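Local coordinates for DUF1254 domain-containing protein (Vibrio parahaemolyticus, PDB 3U07) that is of unknown function but carries a DUF1254 and a DUF1214 domain and is probably exported from the cytoplasm by its signal sequence, at residues A[95-100]-A[135-140]. The protein carries 2 engineered substitutions. Residues are numbered along the deposited sequence; the frame is centred on the assembly and turned at random.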
# COMPACT_ATOMS: atom_id res chain seq x y z
N PRO A 95 20.79 -12.24 -0.98
CA PRO A 95 19.62 -11.87 -1.79
C PRO A 95 18.50 -12.90 -1.67
O PRO A 95 18.73 -14.04 -1.25
CB PRO A 95 20.18 -11.80 -3.20
CG PRO A 95 21.60 -11.37 -2.98
CD PRO A 95 22.00 -12.24 -1.81
N VAL A 96 17.30 -12.49 -2.07
CA VAL A 96 16.14 -13.35 -2.02
C VAL A 96 15.41 -13.22 -3.34
O VAL A 96 15.30 -12.13 -3.91
CB VAL A 96 15.20 -12.96 -0.86
CG1 VAL A 96 14.75 -11.52 -1.02
CG2 VAL A 96 14.00 -13.88 -0.82
N ILE A 97 14.91 -14.34 -3.83
CA ILE A 97 14.22 -14.37 -5.10
C ILE A 97 12.75 -14.74 -4.94
O ILE A 97 12.40 -15.74 -4.33
CB ILE A 97 14.91 -15.38 -6.06
CG1 ILE A 97 16.31 -14.86 -6.40
CG2 ILE A 97 14.08 -15.58 -7.31
CD1 ILE A 97 17.22 -15.90 -7.02
N VAL A 98 11.89 -13.89 -5.49
CA VAL A 98 10.46 -14.13 -5.44
C VAL A 98 10.09 -14.67 -6.81
O VAL A 98 10.38 -14.05 -7.84
CB VAL A 98 9.68 -12.83 -5.16
CG1 VAL A 98 8.18 -13.10 -5.21
CG2 VAL A 98 10.08 -12.29 -3.78
N SER A 99 9.49 -15.85 -6.83
CA SER A 99 9.09 -16.49 -8.08
C SER A 99 7.62 -16.23 -8.36
O SER A 99 6.76 -16.45 -7.51
CB SER A 99 9.34 -18.00 -8.02
OG SER A 99 10.70 -18.30 -7.78
N VAL A 100 7.35 -15.76 -9.57
CA VAL A 100 6.00 -15.48 -10.02
C VAL A 100 5.79 -16.18 -11.36
O VAL A 100 6.53 -15.94 -12.32
CB VAL A 100 5.77 -13.96 -10.19
CG1 VAL A 100 4.41 -13.69 -10.81
CG2 VAL A 100 5.87 -13.27 -8.83
N GLN A 135 11.41 -14.48 -12.30
CA GLN A 135 12.20 -14.68 -11.10
C GLN A 135 12.72 -13.30 -10.72
O GLN A 135 13.58 -12.75 -11.41
CB GLN A 135 13.38 -15.63 -11.39
CG GLN A 135 12.98 -17.02 -11.87
CD GLN A 135 12.12 -17.78 -10.87
OE1 GLN A 135 12.07 -17.44 -9.68
NE2 GLN A 135 11.45 -18.82 -11.34
N PHE A 136 12.20 -12.74 -9.64
CA PHE A 136 12.58 -11.40 -9.22
C PHE A 136 13.48 -11.46 -8.00
O PHE A 136 13.07 -11.91 -6.93
CB PHE A 136 11.31 -10.58 -8.96
CG PHE A 136 10.38 -10.55 -10.14
CD1 PHE A 136 10.68 -9.78 -11.25
CD2 PHE A 136 9.22 -11.33 -10.16
CE1 PHE A 136 9.84 -9.78 -12.37
CE2 PHE A 136 8.38 -11.33 -11.28
CZ PHE A 136 8.69 -10.55 -12.38
N MSE A 137 14.71 -11.00 -8.17
CA MSE A 137 15.67 -11.03 -7.08
C MSE A 137 15.80 -9.69 -6.38
O MSE A 137 15.99 -8.66 -7.02
CB MSE A 137 17.04 -11.49 -7.61
CG MSE A 137 18.07 -11.75 -6.51
SE MSE A 137 19.77 -12.47 -7.16
CE MSE A 137 20.67 -10.79 -7.37
N PHE A 138 15.70 -9.74 -5.06
CA PHE A 138 15.83 -8.55 -4.23
C PHE A 138 17.16 -8.70 -3.50
O PHE A 138 17.40 -9.70 -2.82
CB PHE A 138 14.68 -8.47 -3.23
CG PHE A 138 13.35 -8.32 -3.88
CD1 PHE A 138 12.73 -9.40 -4.50
CD2 PHE A 138 12.74 -7.06 -3.96
CE1 PHE A 138 11.52 -9.25 -5.18
CE2 PHE A 138 11.54 -6.89 -4.64
CZ PHE A 138 10.93 -7.99 -5.25
N ALA A 139 18.02 -7.70 -3.64
CA ALA A 139 19.32 -7.74 -2.99
C ALA A 139 19.61 -6.43 -2.30
O ALA A 139 19.11 -5.38 -2.71
CB ALA A 139 20.42 -8.03 -4.03
N ALA A 140 20.41 -6.53 -1.23
CA ALA A 140 20.76 -5.36 -0.51
C ALA A 140 21.54 -4.54 -1.48
O ALA A 140 22.23 -5.04 -2.41
CB ALA A 140 21.60 -5.64 0.71
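Val98 and Phe138 meet on one face of an antiparallel strand pair, 96-100 against 135-140. CG2 of Val98 comes within 3.6 Å of CE1 of Phe138, a diagonal contact because Phe138 is paired with Val96. Val96 in turn lays CG1 against CB of Phe138 (3.8 Å), and its carbonyl O lies at the edge of that ring, in its plane. The same slant recurs one step on: the edge of the Phe136 ring, from the residue bonded opposite Val98, reaches Val100, whose CB lies near the ring plane, 3.9 Å from CE2. In each phenylalanine chi1 (-55° in Phe136, -63° in Phe138) sets CG beside the residue's own backbone N.

At the end of the pair, Pro95 CG packs on Ala139 CB. On the second face, Ile97 and selenomethionine Met137 form a non-hydrogen-bonded pair whose side chains cross obliquely, CG1 to CG 3.6 Å. Gln135 is bent at chi2 (-60°), and its OE1 accepts a hydrogen bond from Ser99 OG at 2.5 Å, an unusually short distance whose exact value is doubtful; the same OE1 also lies near Ile97 CG2. Between the two faces, Val96 with Phe138 and Val98 with Phe136 each exchange two backbone hydrogen bonds, all four nearly straight at the hydrogen.

These are the two central strands of a mixed four-stranded sheet within the DUF1254 region. Strand 187-190 flanks 96-100, and its Arg189 also bonds Ser99 OG, while 153-157 runs parallel to 134-140. The valine-phenylalanine face packs on strand 109-115 of the neighbouring antiparallel sheet, with Phe136 stacked on Phe124; on the reverse, helix 191-195 brings Leu191 and Tyr194 against Ile97.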